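PDB 4TKX: Lys-gingipain catalytic subunit from Porphyromonas gingivalis, which cleaves proteins after lysine as a secreted cysteine protease, attacking haemoglobin, collagen and immunoglobulins among other substrates; this chain is its catalytic part. Local coordinates for residues Ala211-His216 / Gly246-Thr251; Ile250-Asp255 / Tyr274-Ser279; Ser279-Tyr284 / Trp354-Val359. One frame throughout, in Å; residues are numbered along the deposited sequence.

The three contacts run across neighbouring strands of a six-stranded mixed sheet, out to its edge strand 357-361. From the N terminus, strand 210-214 comes first, and contact 1 closes a loop of 29 residues by pairing it with strand 242-247. The chain runs on through the nucleophile loop. Contact 2 begins where contact 1 ends, sharing I250 and T251, and closes the loop round helix 261-267 back onto strand 273-279. Contact 3 starts at S279, the last residue of contact 2, and closes the longest loop, down to helix 350-356 and strand 357-361. The loops lie in series; none contains another. Together they tie four neighbouring strands to the active site, and contacts 1 and 3 both touch the inhibitor.

Contact 1. Residues Ala211-His216 / Gly246-Thr251; sequences ANYTAH and GNCCIT. With TCK (N-[(1S)-5-amino-1-(chloroacetyl)pentyl]-4-methylbenzenesulfonamide), chain U.
N212 and N247 meet through their side-chain amides, whose planes are turned 72° apart. ND2 of N212 donates to OD1 of N247 at 2.9 Å in a nearly straight bond (173°). OD1 lies in the amide plane of N212, but the donor is tilted from the carbonyl plane of N247. A water bridges OD1 of N212 and OD1 of N247, and Y313 also binds the N212 OD1. On the other face of the sheet, C248 reaches the Y213 ring at its edge. Its SG is 5.3 Å from the ring centroid. The Y213 hydroxyl donates to H216 O at 2.6 Å, on a lone pair. This bond ties the strand to the loop of H216, the probable proton donor. The strands pair in parallel, with N247 N bonded to Y213 O at 2.9 Å.

Beyond them lies the lysine pocket. T214 holds OG1 anti to its own N (chi1 177°), where it takes a bond from TCK NZ at 2.9 Å. N247 O accepts from the same amine, and D288 is a further partner. The nucleophile C249 is joined through SG to TCK CM, and its N donates to TCK O at 2.8 Å. H216 NE2 is bonded to D160. Strand 210-214 lies between strands 152-157 and 242-247, while helix 285-293 packs against A215 and N247.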
loop_
_atom_site.group_PDB
_atom_site.type_symbol
_atom_site.label_atom_id
_atom_site.label_comp_id
_atom_site.label_asym_id
_atom_site.label_seq_id
_atom_site.Cartn_x
_atom_site.Cartn_y
_atom_site.Cartn_z
ATOM N N ALA A 211 -12.462 1.879 -1.653
ATOM C CA ALA A 211 -13.388 1.295 -2.621
ATOM C C ALA A 211 -12.899 -0.106 -2.972
ATOM O O ALA A 211 -11.741 -0.277 -3.355
ATOM C CB ALA A 211 -13.447 2.145 -3.865
ATOM N N ASN A 212 -13.767 -1.094 -2.838
ATOM C CA ASN A 212 -13.413 -2.480 -3.126
ATOM C C ASN A 212 -14.499 -3.060 -4.016
ATOM O O ASN A 212 -15.680 -3.055 -3.659
ATOM C CB ASN A 212 -13.307 -3.263 -1.812
ATOM C CG ASN A 212 -12.785 -4.716 -1.955
ATOM O OD1 ASN A 212 -12.911 -5.485 -0.996
ATOM N ND2 ASN A 212 -12.148 -5.076 -3.086
ATOM N N TYR A 213 -14.085 -3.537 -5.177
ATOM C CA TYR A 213 -14.968 -4.159 -6.162
ATOM C C TYR A 213 -14.530 -5.593 -6.371
ATOM O O TYR A 213 -13.350 -5.862 -6.548
ATOM C CB TYR A 213 -14.871 -3.383 -7.478
ATOM C CG TYR A 213 -15.475 -4.035 -8.701
ATOM C CD1 TYR A 213 -14.746 -4.935 -9.455
ATOM C CD2 TYR A 213 -16.757 -3.712 -9.131
ATOM C CE1 TYR A 213 -15.285 -5.512 -10.600
ATOM C CE2 TYR A 213 -17.302 -4.302 -10.275
ATOM C CZ TYR A 213 -16.559 -5.206 -10.985
ATOM O OH TYR A 213 -17.085 -5.771 -12.128
ATOM N N THR A 214 -15.487 -6.515 -6.294
ATOM C CA THR A 214 -15.227 -7.905 -6.622
ATOM C C THR A 214 -16.277 -8.435 -7.608
ATOM O O THR A 214 -17.489 -8.447 -7.316
ATOM C CB THR A 214 -15.142 -8.796 -5.354
ATOM O OG1 THR A 214 -14.955 -10.141 -5.760
ATOM C CG2 THR A 214 -16.407 -8.710 -4.482
ATOM N N ALA A 215 -15.778 -8.808 -8.790
ATOM C CA ALA A 215 -16.550 -9.385 -9.908
ATOM C C ALA A 215 -15.657 -9.258 -11.158
ATOM O O ALA A 215 -14.460 -9.453 -11.052
ATOM C CB ALA A 215 -17.873 -8.718 -10.096
ATOM N N HIS A 216 -16.213 -8.976 -12.336
ATOM C CA HIS A 216 -15.413 -9.051 -13.555
ATOM C C HIS A 216 -14.655 -7.768 -13.859
ATOM O O HIS A 216 -15.148 -6.672 -13.633
ATOM C CB HIS A 216 -16.297 -9.392 -14.754
ATOM C CG HIS A 216 -16.917 -10.748 -14.680
ATOM N ND1 HIS A 216 -16.414 -11.828 -15.371
ATOM C CD2 HIS A 216 -18.015 -11.198 -14.027
ATOM C CE1 HIS A 216 -17.156 -12.895 -15.123
ATOM N NE2 HIS A 216 -18.139 -12.538 -14.316
ATOM N N GLY A 246 -9.299 -3.820 -6.627
ATOM C CA GLY A 246 -10.094 -4.526 -7.606
ATOM C C GLY A 246 -9.755 -5.999 -7.533
ATOM O O GLY A 246 -8.689 -6.429 -7.970
ATOM N N ASN A 247 -10.651 -6.765 -6.923
ATOM C CA ASN A 247 -10.500 -8.214 -6.876
ATOM C C ASN A 247 -11.209 -8.734 -8.116
ATOM O O ASN A 247 -12.405 -9.049 -8.090
ATOM C CB ASN A 247 -11.105 -8.777 -5.595
ATOM C CG ASN A 247 -10.331 -8.370 -4.367
ATOM O OD1 ASN A 247 -10.855 -7.691 -3.491
ATOM N ND2 ASN A 247 -9.059 -8.748 -4.314
ATOM N N CYS A 248 -10.469 -8.750 -9.215
ATOM C CA CYS A 248 -11.014 -9.069 -10.525
ATOM C C CYS A 248 -9.860 -9.267 -11.491
ATOM O O CYS A 248 -8.702 -9.059 -11.134
ATOM C CB CYS A 248 -11.920 -7.934 -11.015
ATOM S SG CYS A 248 -11.144 -6.305 -11.127
ATOM N N CYS A 249 -10.166 -9.663 -12.724
ATOM C CA CYS A 249 -9.122 -9.831 -13.728
ATOM C C CYS A 249 -8.459 -8.542 -14.186
ATOM O O CYS A 249 -9.110 -7.516 -14.327
ATOM C CB CYS A 249 -9.695 -10.500 -14.972
ATOM S SG CYS A 249 -10.304 -12.160 -14.661
ATOM N N ILE A 250 -7.154 -8.664 -14.406
ATOM C CA ILE A 250 -6.310 -7.836 -15.299
ATOM C C ILE A 250 -6.302 -6.292 -15.219
ATOM O O ILE A 250 -5.633 -5.639 -16.024
ATOM C CB ILE A 250 -6.474 -8.269 -16.803
ATOM C CG1 ILE A 250 -7.864 -7.956 -17.358
ATOM C CG2 ILE A 250 -6.118 -9.772 -16.967
ATOM C CD1 ILE A 250 -8.063 -8.416 -18.817
ATOM N N THR A 251 -6.956 -5.704 -14.217
ATOM C CA THR A 251 -6.982 -4.254 -14.106
ATOM C C THR A 251 -5.618 -3.665 -13.739
ATOM O O THR A 251 -5.419 -2.458 -13.880
ATOM C CB THR A 251 -7.986 -3.750 -13.063
ATOM O OG1 THR A 251 -7.643 -4.259 -11.770
ATOM C CG2 THR A 251 -9.418 -4.127 -13.452
HETATM S S TCK U . -13.234 -15.415 -14.226
HETATM O O1S TCK U . -13.193 -16.372 -13.155
HETATM O O2S TCK U . -14.636 -15.107 -14.484
HETATM C C1 TCK U . -12.481 -16.076 -15.708
HETATM C C2 TCK U . -13.275 -16.221 -16.838
HETATM C C3 TCK U . -12.704 -16.740 -18.013
HETATM C C4 TCK U . -11.371 -17.098 -18.026
HETATM C C5 TCK U . -10.571 -16.947 -16.868
HETATM C C6 TCK U . -11.130 -16.438 -15.705
HETATM C C7 TCK U . -10.777 -17.658 -19.287
HETATM N N TCK U . -12.395 -14.067 -13.756
HETATM C CA TCK U . -13.042 -12.784 -13.451
HETATM C C TCK U . -12.452 -11.740 -14.359
HETATM O O TCK U . -12.483 -10.568 -14.070
HETATM C CB TCK U . -12.788 -12.403 -11.967
HETATM C CG TCK U . -13.482 -13.352 -11.013
HETATM C CD TCK U . -13.075 -13.102 -9.514
HETATM C CE TCK U . -13.811 -11.951 -8.880
HETATM N NZ TCK U . -13.330 -11.757 -7.533
HETATM C CM TCK U . -11.733 -12.218 -15.630
HETATM O O HOH W 1 -10.667 -7.122 -0.637
#

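Contact 2. Residues Ile250-Asp255 / Tyr274-Ser279; sequences ITAQFD and YAYIGS. With PB (lead (II) ion), chain T.
T251 and Y276 join at their hydroxyls, and this is the tight side of the contact. Y276 OH donates to T251 OG1 at 2.6 Å, and the two side chains cross at about a right angle. OG1 lies at the edge of the Y276 ring, in its plane. A first torsion of 61° sets it between the backbone N and the carbonyl carbon. OG1 passes its own proton to a water at 2.6 Å, and that water also accepts from S279 N. W222 gives Y276 OH a further partner.

A252 turns its methyl toward the strand and rests on G278, with CB 3.5 Å from G278 C. Its N donates to S279 O at 3.0 Å from above the carbonyl plane. I250 CA also lies close to this oxygen. The I250 CB points away, on a partly exposed flank.

The contact loosens at Q253, whose NE2 bonds S280 O. F254 and D255 make no contact with 274-279, and D255 is exposed. F254 O binds the lead ion at 2.6 Å, with D85, E263 and a water, at a site that binds calcium.

The run of donors from Y276 through T251 to the water is consistent with each hydroxyl proton having a set direction. Together with the A252 N to S279 O bond it ties the turn after C249 to the strand, while metal holds the loop's outer end.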
loop_
_atom_site.group_PDB
_atom_site.type_symbol
_atom_site.label_atom_id
_atom_site.label_comp_id
_atom_site.label_asym_id
_atom_site.label_seq_id
_atom_site.Cartn_x
_atom_site.Cartn_y
_atom_site.Cartn_z
ATOM N N ILE A 250 -7.154 -8.664 -14.406
ATOM C CA ILE A 250 -6.310 -7.836 -15.299
ATOM C C ILE A 250 -6.302 -6.292 -15.219
ATOM O O ILE A 250 -5.633 -5.639 -16.024
ATOM C CB ILE A 250 -6.474 -8.269 -16.803
ATOM C CG1 ILE A 250 -7.864 -7.956 -17.358
ATOM C CG2 ILE A 250 -6.118 -9.772 -16.967
ATOM C CD1 ILE A 250 -8.063 -8.416 -18.817
ATOM N N THR A 251 -6.956 -5.704 -14.217
ATOM C CA THR A 251 -6.982 -4.254 -14.106
ATOM C C THR A 251 -5.618 -3.665 -13.739
ATOM O O THR A 251 -5.419 -2.458 -13.880
ATOM C CB THR A 251 -7.986 -3.750 -13.063
ATOM O OG1 THR A 251 -7.643 -4.259 -11.770
ATOM C CG2 THR A 251 -9.418 -4.127 -13.452
ATOM N N ALA A 252 -4.699 -4.495 -13.250
ATOM C CA ALA A 252 -3.335 -4.040 -12.971
ATOM C C ALA A 252 -2.309 -4.576 -13.976
ATOM O O ALA A 252 -1.131 -4.680 -13.668
ATOM C CB ALA A 252 -2.923 -4.392 -11.539
ATOM N N GLN A 253 -2.765 -4.911 -15.178
ATOM C CA GLN A 253 -1.863 -5.419 -16.218
ATOM C C GLN A 253 -1.129 -4.239 -16.839
ATOM O O GLN A 253 -1.536 -3.718 -17.875
ATOM C CB GLN A 253 -2.626 -6.223 -17.279
ATOM C CG GLN A 253 -1.710 -7.075 -18.134
ATOM C CD GLN A 253 -2.471 -7.958 -19.096
ATOM O OE1 GLN A 253 -2.401 -7.784 -20.315
ATOM N NE2 GLN A 253 -3.205 -8.919 -18.552
ATOM N N PHE A 254 -0.033 -3.839 -16.190
ATOM C CA PHE A 254 0.570 -2.535 -16.443
ATOM C C PHE A 254 1.532 -2.468 -17.628
ATOM O O PHE A 254 2.180 -1.437 -17.820
ATOM C CB PHE A 254 1.234 -1.982 -15.175
ATOM C CG PHE A 254 2.254 -2.890 -14.573
ATOM C CD1 PHE A 254 3.558 -2.884 -15.037
ATOM C CD2 PHE A 254 1.920 -3.744 -13.536
ATOM C CE1 PHE A 254 4.511 -3.736 -14.478
ATOM C CE2 PHE A 254 2.861 -4.586 -12.987
ATOM C CZ PHE A 254 4.156 -4.576 -13.449
ATOM N N ASP A 255 1.584 -3.530 -18.437
ATOM C CA ASP A 255 2.273 -3.466 -19.721
ATOM C C ASP A 255 1.315 -3.536 -20.897
ATOM O O ASP A 255 1.744 -3.742 -22.029
ATOM C CB ASP A 255 3.347 -4.562 -19.848
ATOM C CG ASP A 255 2.756 -5.953 -20.046
ATOM O OD1 ASP A 255 1.575 -6.178 -19.693
ATOM O OD2 ASP A 255 3.478 -6.834 -20.564
ATOM N N TYR A 274 -4.889 7.181 -4.192
ATOM C CA TYR A 274 -3.463 7.298 -3.886
ATOM C C TYR A 274 -2.724 5.971 -4.083
ATOM O O TYR A 274 -1.499 5.961 -4.191
ATOM C CB TYR A 274 -3.226 7.854 -2.470
ATOM C CG TYR A 274 -3.752 6.996 -1.342
ATOM C CD1 TYR A 274 -3.062 5.874 -0.919
ATOM C CD2 TYR A 274 -4.954 7.299 -0.703
ATOM C CE1 TYR A 274 -3.535 5.086 0.112
ATOM C CE2 TYR A 274 -5.451 6.483 0.327
ATOM C CZ TYR A 274 -4.730 5.381 0.718
ATOM O OH TYR A 274 -5.168 4.572 1.747
ATOM N N ALA A 275 -3.478 4.864 -4.147
ATOM C CA ALA A 275 -2.926 3.544 -4.379
ATOM C C ALA A 275 -4.040 2.622 -4.858
ATOM O O ALA A 275 -5.217 2.819 -4.525
ATOM C CB ALA A 275 -2.305 2.966 -3.098
ATOM N N TYR A 276 -3.636 1.599 -5.596
ATOM C CA TYR A 276 -4.525 0.584 -6.144
ATOM C C TYR A 276 -3.881 -0.782 -5.937
ATOM O O TYR A 276 -2.683 -0.961 -6.195
ATOM C CB TYR A 276 -4.690 0.783 -7.653
ATOM C CG TYR A 276 -5.703 -0.150 -8.276
ATOM C CD1 TYR A 276 -7.066 -0.013 -7.992
ATOM C CD2 TYR A 276 -5.316 -1.165 -9.135
ATOM C CE1 TYR A 276 -7.992 -0.853 -8.530
ATOM C CE2 TYR A 276 -6.258 -2.016 -9.698
ATOM C CZ TYR A 276 -7.593 -1.844 -9.395
ATOM O OH TYR A 276 -8.547 -2.657 -9.946
ATOM N N ILE A 277 -4.675 -1.736 -5.496
ATOM C CA ILE A 277 -4.282 -3.134 -5.493
ATOM C C ILE A 277 -5.170 -3.866 -6.494
ATOM O O ILE A 277 -6.409 -3.783 -6.432
ATOM C CB ILE A 277 -4.435 -3.780 -4.096
ATOM C CG1 ILE A 277 -3.500 -3.117 -3.078
ATOM C CG2 ILE A 277 -4.166 -5.284 -4.160
ATOM C CD1 ILE A 277 -3.868 -3.420 -1.601
ATOM N N GLY A 278 -4.525 -4.554 -7.430
ATOM C CA GLY A 278 -5.237 -5.347 -8.410
ATOM C C GLY A 278 -4.331 -6.412 -9.012
ATOM O O GLY A 278 -3.164 -6.547 -8.646
ATOM N N SER A 279 -4.897 -7.163 -9.948
ATOM C CA SER A 279 -4.224 -8.296 -10.547
ATOM C C SER A 279 -3.786 -7.998 -11.972
ATOM O O SER A 279 -4.536 -7.417 -12.752
ATOM C CB SER A 279 -5.183 -9.484 -10.580
ATOM O OG SER A 279 -4.524 -10.630 -11.094
HETATM PB PB PB T . 1.612 0.956 -18.541
HETATM O O HOH W 2 -7.591 -6.588 -10.545
HETATM O O HOH W 3 0.656 2.578 -20.146
#

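Contact 3. Residues Ser279-Tyr284 / Trp354-Val359; sequences SSPNSY and WEAYHV. With TCK (N-[(1S)-5-amino-1-(chloroacetyl)pentyl]-4-methylbenzenesulfonamide), chain U.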
loop_
_atom_site.group_PDB
_atom_site.type_symbol
_atom_site.label_atom_id
_atom_site.label_comp_id
_atom_site.label_asym_id
_atom_site.label_seq_id
_atom_site.Cartn_x
_atom_site.Cartn_y
_atom_site.Cartn_z
ATOM N N SER A 279 -4.897 -7.163 -9.948
ATOM C CA SER A 279 -4.224 -8.296 -10.547
ATOM C C SER A 279 -3.786 -7.998 -11.972
ATOM O O SER A 279 -4.536 -7.417 -12.752
ATOM C CB SER A 279 -5.183 -9.484 -10.580
ATOM O OG SER A 279 -4.524 -10.630 -11.094
ATOM N N SER A 280 -2.570 -8.404 -12.302
ATOM C CA SER A 280 -2.081 -8.312 -13.662
ATOM C C SER A 280 -2.711 -9.367 -14.606
ATOM O O SER A 280 -3.209 -9.008 -15.661
ATOM C CB SER A 280 -0.557 -8.386 -13.678
ATOM O OG SER A 280 -0.081 -8.527 -15.014
ATOM N N PRO A 281 -2.705 -10.655 -14.216
ATOM C CA PRO A 281 -3.420 -11.663 -15.009
ATOM C C PRO A 281 -4.860 -11.818 -14.532
ATOM O O PRO A 281 -5.352 -11.026 -13.704
ATOM C CB PRO A 281 -2.646 -12.937 -14.698
ATOM C CG PRO A 281 -2.294 -12.772 -13.231
ATOM C CD PRO A 281 -1.949 -11.274 -13.111
ATOM N N ASN A 282 -5.533 -12.849 -15.032
ATOM C CA ASN A 282 -6.851 -13.194 -14.538
ATOM C C ASN A 282 -6.821 -13.511 -13.049
ATOM O O ASN A 282 -5.846 -14.047 -12.538
ATOM C CB ASN A 282 -7.378 -14.425 -15.274
ATOM C CG ASN A 282 -7.622 -14.169 -16.731
ATOM O OD1 ASN A 282 -7.825 -13.031 -17.151
ATOM N ND2 ASN A 282 -7.624 -15.234 -17.518
ATOM N N SER A 283 -7.895 -13.165 -12.355
ATOM C CA SER A 283 -8.129 -13.667 -11.001
ATOM C C SER A 283 -9.335 -14.613 -11.052
ATOM O O SER A 283 -10.036 -14.710 -12.077
ATOM C CB SER A 283 -8.345 -12.536 -9.981
ATOM O OG SER A 283 -9.643 -11.985 -10.085
ATOM N N TYR A 284 -9.562 -15.319 -9.956
ATOM C CA TYR A 284 -10.559 -16.392 -9.935
ATOM C C TYR A 284 -11.420 -16.259 -8.705
ATOM O O TYR A 284 -10.997 -15.706 -7.699
ATOM C CB TYR A 284 -9.869 -17.753 -9.962
ATOM C CG TYR A 284 -9.149 -17.936 -11.256
ATOM C CD1 TYR A 284 -9.824 -18.375 -12.389
ATOM C CD2 TYR A 284 -7.810 -17.609 -11.367
ATOM C CE1 TYR A 284 -9.165 -18.517 -13.602
ATOM C CE2 TYR A 284 -7.139 -17.748 -12.572
ATOM C CZ TYR A 284 -7.825 -18.192 -13.680
ATOM O OH TYR A 284 -7.152 -18.313 -14.876
ATOM N N TRP A 354 1.059 -14.706 -5.910
ATOM C CA TRP A 354 2.176 -13.813 -5.606
ATOM C C TRP A 354 2.689 -13.102 -6.864
ATOM O O TRP A 354 3.093 -11.933 -6.798
ATOM C CB TRP A 354 3.298 -14.569 -4.887
ATOM C CG TRP A 354 2.872 -14.996 -3.526
ATOM C CD1 TRP A 354 2.346 -16.200 -3.169
ATOM C CD2 TRP A 354 2.886 -14.195 -2.340
ATOM N NE1 TRP A 354 2.047 -16.206 -1.825
ATOM C CE2 TRP A 354 2.376 -14.988 -1.294
ATOM C CE3 TRP A 354 3.308 -12.899 -2.057
ATOM C CZ2 TRP A 354 2.255 -14.510 0.012
ATOM C CZ3 TRP A 354 3.190 -12.432 -0.774
ATOM C CH2 TRP A 354 2.674 -13.232 0.244
ATOM N N GLU A 355 2.637 -13.782 -8.008
ATOM C CA GLU A 355 2.987 -13.155 -9.289
ATOM C C GLU A 355 1.906 -12.190 -9.801
ATOM O O GLU A 355 2.191 -11.273 -10.595
ATOM C CB GLU A 355 3.182 -14.222 -10.353
ATOM C CG GLU A 355 4.431 -15.050 -10.199
ATOM C CD GLU A 355 4.641 -16.035 -11.374
ATOM O OE1 GLU A 355 3.703 -16.288 -12.152
ATOM O OE2 GLU A 355 5.769 -16.528 -11.542
ATOM N N ALA A 356 0.665 -12.420 -9.374
ATOM C CA ALA A 356 -0.493 -11.748 -9.969
ATOM C C ALA A 356 -0.776 -10.371 -9.386
ATOM O O ALA A 356 -0.935 -9.394 -10.122
ATOM C CB ALA A 356 -1.731 -12.627 -9.807
ATOM N N TYR A 357 -0.892 -10.309 -8.066
ATOM C CA TYR A 357 -1.337 -9.081 -7.417
ATOM C C TYR A 357 -0.204 -8.062 -7.280
ATOM O O TYR A 357 0.945 -8.400 -6.976
ATOM C CB TYR A 357 -2.013 -9.388 -6.071
ATOM C CG TYR A 357 -3.492 -9.630 -6.214
ATOM C CD1 TYR A 357 -4.395 -8.582 -6.175
ATOM C CD2 TYR A 357 -3.993 -10.905 -6.414
ATOM C CE1 TYR A 357 -5.756 -8.793 -6.310
ATOM C CE2 TYR A 357 -5.370 -11.124 -6.539
ATOM C CZ TYR A 357 -6.235 -10.061 -6.497
ATOM O OH TYR A 357 -7.592 -10.239 -6.633
ATOM N N HIS A 358 -0.558 -6.804 -7.528
ATOM C CA HIS A 358 0.368 -5.684 -7.464
ATOM C C HIS A 358 -0.221 -4.467 -6.770
ATOM O O HIS A 358 -1.437 -4.264 -6.771
ATOM C CB HIS A 358 0.745 -5.227 -8.878
ATOM C CG HIS A 358 1.619 -6.192 -9.596
ATOM N ND1 HIS A 358 1.137 -7.361 -10.146
ATOM C CD2 HIS A 358 2.952 -6.194 -9.817
ATOM C CE1 HIS A 358 2.132 -8.028 -10.686
ATOM N NE2 HIS A 358 3.245 -7.351 -10.488
ATOM N N VAL A 359 0.674 -3.643 -6.227
ATOM C CA VAL A 359 0.346 -2.294 -5.802
ATOM C C VAL A 359 0.852 -1.319 -6.843
ATOM O O VAL A 359 2.040 -1.356 -7.226
ATOM C CB VAL A 359 0.986 -1.914 -4.456
ATOM C CG1 VAL A 359 0.646 -0.450 -4.102
ATOM C CG2 VAL A 359 0.501 -2.832 -3.352
HETATM S S TCK U . -13.234 -15.415 -14.226
HETATM O O1S TCK U . -13.193 -16.372 -13.155
HETATM O O2S TCK U . -14.636 -15.107 -14.484
HETATM C C1 TCK U . -12.481 -16.076 -15.708
HETATM C C2 TCK U . -13.275 -16.221 -16.838
HETATM C C3 TCK U . -12.704 -16.740 -18.013
HETATM C C4 TCK U . -11.371 -17.098 -18.026
HETATM C C5 TCK U . -10.571 -16.947 -16.868
HETATM C C6 TCK U . -11.130 -16.438 -15.705
HETATM C C7 TCK U . -10.777 -17.658 -19.287
HETATM N N TCK U . -12.395 -14.067 -13.756
HETATM C CA TCK U . -13.042 -12.784 -13.451
HETATM C C TCK U . -12.452 -11.740 -14.359
HETATM O O TCK U . -12.483 -10.568 -14.070
HETATM C CB TCK U . -12.788 -12.403 -11.967
HETATM C CG TCK U . -13.482 -13.352 -11.013
HETATM C CD TCK U . -13.075 -13.102 -9.514
HETATM C CE TCK U . -13.811 -11.951 -8.880
HETATM N NZ TCK U . -13.330 -11.757 -7.533
HETATM C CM TCK U . -11.733 -12.218 -15.630
#
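S280 N donates to A356 O across the contact at 2.9 Å, in an almost straight bond (174°). A second donor, H358 ND1, comes from A356's own segment and reaches the oxygen from the opposite face of its plane, also at 2.9 Å. The oxygen lies at the edge of the imidazole, close to its plane. H358 NE2 bonds D102 N, so both ring nitrogens are engaged and the ring's rotation is set. S279 OG, anti to its backbone N (chi1 -177°), reaches forward to donate to P281 O at 2.8 Å. In the backbone, S279 and Y357 form an antiparallel, non-hydrogen-bonded pair where the sheet's edge strand begins.

Apolar contacts surround these bonds. S279 CB sits over the centre of one face of the Y357 ring, 4.2 Å from its centroid, as a CH-pi contact. P281 CG presses on A356 CB at 3.5 Å, tighter than usual for two carbons. S280 CB lies 4.0 Å from H358 CE1.

Ligand contacts come from the far end of the loop. S283 O accepts from TCK N at 3.0 Å. Y284 CE1 lies 3.6 Å from TCK C6, and N282 ND2 also approaches the tosyl ring.

D288 receives hydrogen bonds from both Y357 OH and S283 OG, and TCK NZ bonds it too. Y357 OH is bonded to N247 as well. These bonds would steady the carboxylate and probably support its negative charge, consistent with the preference for lysine at P1.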